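Local coordinates for putative NTP pyrophosphohydrolase (Exiguobacterium sibiricum 255-15, PDB 3NL9) that probably hydrolyses nucleoside triphosphates to the monophosphate and pyrophosphate, as an all-helical member of the MazG-like NTP pyrophosphohydrolases, at the interface of chains A and B. Residues are numbered along the deposited sequence; one frame, centred on the assembly and turned at random. Chains: chain A/B, putative NTP pyrophosphohydrolase.

Contact 1: the interface of chains A and B. Residues chain A 10-12, 14, 120, 123-124, 127; chain B 103, 106-107, 110.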
# COMPACT_ATOMS: atom_id res chain seq x y z
N ASP A 10 4.24 -15.09 1.89
CA ASP A 10 3.24 -15.25 2.98
C ASP A 10 1.82 -14.95 2.47
O ASP A 10 0.90 -15.73 2.67
CB ASP A 10 3.59 -14.33 4.15
CG ASP A 10 4.75 -14.88 5.04
OD1 ASP A 10 5.18 -16.02 4.88
OD2 ASP A 10 5.22 -14.13 5.91
N VAL A 11 1.65 -13.84 1.73
CA VAL A 11 0.34 -13.56 1.13
C VAL A 11 -0.02 -14.56 0.05
O VAL A 11 -1.17 -14.93 -0.09
CB VAL A 11 0.20 -12.15 0.56
CG1 VAL A 11 -1.24 -11.94 -0.03
CG2 VAL A 11 0.46 -11.18 1.63
N LYS A 12 0.97 -14.99 -0.74
CA LYS A 12 0.71 -16.00 -1.75
C LYS A 12 0.16 -17.26 -1.09
O LYS A 12 -0.81 -17.89 -1.56
CB LYS A 12 2.01 -16.29 -2.51
CG LYS A 12 1.83 -17.26 -3.66
CD LYS A 12 3.07 -17.32 -4.52
CE LYS A 12 2.95 -18.48 -5.50
NZ LYS A 12 3.99 -18.41 -6.54
N PHE A 14 -1.43 -17.39 1.90
CA PHE A 14 -2.79 -17.06 2.35
C PHE A 14 -3.77 -17.24 1.18
O PHE A 14 -4.80 -17.90 1.31
CB PHE A 14 -2.84 -15.64 2.92
CG PHE A 14 -4.24 -15.21 3.39
CD1 PHE A 14 -4.82 -15.79 4.51
CD2 PHE A 14 -4.98 -14.30 2.66
CE1 PHE A 14 -6.11 -15.42 4.92
CE2 PHE A 14 -6.26 -13.95 3.06
CZ PHE A 14 -6.81 -14.50 4.19
N PHE A 120 3.33 -7.26 10.46
CA PHE A 120 2.87 -8.11 9.35
C PHE A 120 2.83 -9.60 9.80
O PHE A 120 1.89 -10.31 9.48
CB PHE A 120 3.80 -7.94 8.11
CG PHE A 120 3.46 -8.89 6.97
CD1 PHE A 120 3.94 -10.17 6.97
CD2 PHE A 120 2.67 -8.46 5.91
CE1 PHE A 120 3.65 -11.03 5.94
CE2 PHE A 120 2.37 -9.33 4.84
CZ PHE A 120 2.86 -10.61 4.86
N VAL A 123 -0.35 -10.35 11.69
CA VAL A 123 -1.52 -10.38 10.78
C VAL A 123 -1.50 -11.68 10.00
O VAL A 123 -2.51 -12.38 9.90
CB VAL A 123 -1.52 -9.13 9.83
CG1 VAL A 123 -2.55 -9.26 8.72
CG2 VAL A 123 -1.83 -7.87 10.61
N GLN A 124 -0.34 -12.02 9.45
CA GLN A 124 -0.20 -13.29 8.73
C GLN A 124 -0.60 -14.52 9.53
O GLN A 124 -1.31 -15.42 9.02
CB GLN A 124 1.28 -13.46 8.27
CG GLN A 124 1.57 -14.81 7.57
CD GLN A 124 0.81 -14.95 6.26
OE1 GLN A 124 0.27 -13.97 5.73
NE2 GLN A 124 0.85 -16.13 5.69
N ASN A 127 -4.36 -14.62 10.22
CA ASN A 127 -5.05 -14.95 9.00
C ASN A 127 -4.99 -16.46 8.80
O ASN A 127 -6.01 -17.10 8.53
CB ASN A 127 -4.42 -14.22 7.80
CG ASN A 127 -4.96 -12.81 7.59
OD1 ASN A 127 -5.86 -12.37 8.32
ND2 ASN A 127 -4.45 -12.12 6.56
N TYR B 103 -0.58 -5.57 3.34
CA TYR B 103 -1.05 -6.95 3.06
C TYR B 103 -1.85 -6.99 1.73
O TYR B 103 -1.71 -7.90 0.89
CB TYR B 103 -1.94 -7.46 4.20
CG TYR B 103 -1.93 -8.97 4.33
CD1 TYR B 103 -2.79 -9.75 3.60
CD2 TYR B 103 -1.03 -9.61 5.18
CE1 TYR B 103 -2.77 -11.11 3.70
CE2 TYR B 103 -1.00 -11.00 5.28
CZ TYR B 103 -1.89 -11.74 4.54
OH TYR B 103 -1.95 -13.09 4.59
N MSE B 106 0.40 -6.49 -1.28
CA MSE B 106 1.07 -7.73 -1.54
C MSE B 106 0.16 -8.71 -2.26
O MSE B 106 0.62 -9.37 -3.18
CB MSE B 106 1.70 -8.37 -0.29
CG MSE B 106 2.90 -7.58 0.25
SE MSE B 106 4.41 -7.85 -0.99
CE MSE B 106 5.87 -6.81 -0.25
N GLY B 107 -1.12 -8.75 -1.88
CA GLY B 107 -2.11 -9.62 -2.54
C GLY B 107 -2.38 -9.26 -3.98
O GLY B 107 -2.66 -10.13 -4.82
N VAL B 110 0.34 -10.78 -5.78
CA VAL B 110 0.03 -12.23 -5.95
C VAL B 110 -0.98 -12.41 -7.09
O VAL B 110 -0.87 -13.35 -7.91
CB VAL B 110 -0.53 -12.85 -4.63
CG1 VAL B 110 -1.27 -14.25 -4.86
CG2 VAL B 110 0.58 -12.91 -3.56

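Contact 2: the interface of chains A and B. Residues chain A 44, 48-49, 52; chain B 94, 97-98.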
# COMPACT_ATOMS: atom_id res chain seq x y z
N GLU A 44 -8.15 0.67 4.08
CA GLU A 44 -7.13 0.66 5.14
C GLU A 44 -6.16 1.85 5.04
O GLU A 44 -6.04 2.62 5.99
CB GLU A 44 -6.42 -0.69 5.14
CG GLU A 44 -7.37 -1.84 5.49
CD GLU A 44 -7.74 -1.87 6.98
OE1 GLU A 44 -7.08 -1.20 7.81
OE2 GLU A 44 -8.73 -2.55 7.31
N GLU A 48 -9.31 4.00 7.28
CA GLU A 48 -8.96 3.59 8.66
C GLU A 48 -7.76 4.36 9.18
O GLU A 48 -7.75 4.78 10.33
CB GLU A 48 -8.64 2.07 8.79
CG GLU A 48 -9.78 1.18 8.41
CD GLU A 48 -10.85 1.07 9.51
OE1 GLU A 48 -10.55 1.36 10.69
OE2 GLU A 48 -11.99 0.68 9.17
N PHE A 49 -6.74 4.52 8.33
CA PHE A 49 -5.53 5.29 8.69
C PHE A 49 -5.88 6.74 9.11
O PHE A 49 -5.34 7.28 10.12
CB PHE A 49 -4.56 5.25 7.50
CG PHE A 49 -3.35 6.08 7.68
CD1 PHE A 49 -2.28 5.62 8.44
CD2 PHE A 49 -3.25 7.34 7.09
CE1 PHE A 49 -1.14 6.41 8.61
CE2 PHE A 49 -2.11 8.14 7.26
CZ PHE A 49 -1.07 7.68 8.03
N GLN A 52 -8.05 6.79 12.37
CA GLN A 52 -7.15 6.55 13.53
C GLN A 52 -6.14 7.66 13.72
O GLN A 52 -5.50 7.74 14.75
CB GLN A 52 -6.46 5.22 13.40
CG GLN A 52 -7.46 4.08 13.36
CD GLN A 52 -8.20 3.93 14.66
OE1 GLN A 52 -9.37 4.31 14.79
NE2 GLN A 52 -7.51 3.42 15.63
N GLN B 94 -2.83 3.57 13.36
CA GLN B 94 -2.09 3.80 12.13
C GLN B 94 -1.29 2.56 11.72
O GLN B 94 -1.36 2.12 10.56
CB GLN B 94 -1.14 4.98 12.31
CG GLN B 94 -1.83 6.30 12.26
CD GLN B 94 -0.98 7.47 12.73
OE1 GLN B 94 0.13 7.28 13.19
NE2 GLN B 94 -1.49 8.69 12.59
N ALA B 97 -3.54 -0.04 10.45
CA ALA B 97 -4.05 0.27 9.11
C ALA B 97 -2.95 0.10 8.03
O ALA B 97 -3.19 -0.42 6.95
CB ALA B 97 -4.60 1.67 9.08
N LEU B 98 -1.74 0.54 8.34
CA LEU B 98 -0.62 0.47 7.41
C LEU B 98 -0.27 -1.00 7.12
O LEU B 98 0.06 -1.36 5.98
CB LEU B 98 0.59 1.25 7.94
CG LEU B 98 0.51 2.78 7.88
CD1 LEU B 98 1.72 3.40 8.53
CD2 LEU B 98 0.30 3.34 6.46

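Contact 1: the interface of chains A and B
B:Tyr103, on helix 87-112 of chain B, reaches between helices 7-17 and 117-128 of chain A and hides 150 Å² of its surface there. Polar contact is made at its tip: the phenol OH donates to the side-chain carbonyl OE1 of A:Gln124 over 2.7 Å, with a C=O...O angle of 145° and the donor tilted from the carbonyl plane. The amide lies nearly coplanar with the ring, OE1 at the ring edge. Bent at chi2, the A:Gln124 chain also turns its NE2 to the backbone carbonyl O of A:Asp10 at 3.0 Å, a bent bond (137° at H) with the donor above the carbonyl plane, which probably helps to hold the amide's rotation and links helices 7-17 and 117-128. A:Asn127 meets the phenol tip to tip through its amide ND2, 3.3 Å from CZ of B:Tyr103, the amide plane perpendicular to the ring. Apolar packing encloses the rest. Methyl CG2 of A:Val11 sits over the ring face, 3.8 Å from the centroid, while CE2 of A:Phe120 touches CD2 of B:Tyr103 at 3.4 Å. The other A:Val11 methyl, CG1, anti to the backbone N (chi1 -179°), rests 3.5 Å from CA of B:Gly107. An alanine in place of B:Tyr103 would probably leave A:Gln124 OE1 without its phenol donor and open a gap beneath A:Val11. The site fastens helices 7-17 and 117-128 to helix 87-112 of the partner, probably helping to stabilise the dimer.

Contact 2: the interface of chains A and B
This is a mainly apolar helix-to-helix interface between two copies of a putative NTP pyrophosphohydrolase of the phosphoribosyl-ATP pyrophosphohydrolase (PRA-PH) family, and it packs helix 31-52 of chain A on helix 87-112 of chain B within what is probably the functional dimer. No hydrogen bond or salt bridge crosses this patch. B:Ala97 presents its methyl directly to the partner backbone: CB lies 3.5 Å from the carbonyl O of A:Glu44 and 3.8 Å from CA of A:Phe49. With a side chain this short, the two helices approach closely at this point. A:Phe49 projects beside that contact, its CG anti to the backbone N (chi1 175°), which carries the ring past the methyl and wedges its CD1-CE1 edge between B:Gln94 and B:Leu98, on opposite sides of the ring plane. CE1 meets CG of B:Gln94 at 3.7 Å, an aliphatic contact in which the extended glutamine chain crosses the ring obliquely, CG displaced to one side of the plane and the amide turned 28° from it. On the other side, CD1 meets methyl CD2 of B:Leu98 at 4.0 Å. A:Glu48 contributes through its CB, 4.1 Å from CB of B:Ala97, and its chain bends away at chi2. A:Glu44 adds to its backbone carbonyl the carboxylate OE1, 3.6 Å from CA of B:Ala97, in van der Waals contact.

Contact 1 and contact 2, the centres of whose C-alpha atoms are about 17 Å apart, share helix 87-112 of chain B, which meets different chain A helices at successive stretches. Residues 94-98 pack on helix 31-52 in contact 2, and residues 103-110 engage helices 7-17 and 117-128 in contact 1. Three helices of one subunit are thus applied along a single helix of the other. Two-fold symmetry repeats both with the chains exchanged, consistent with an extensive two-fold dimer interface, which the structure alone does not prove to be the biological one.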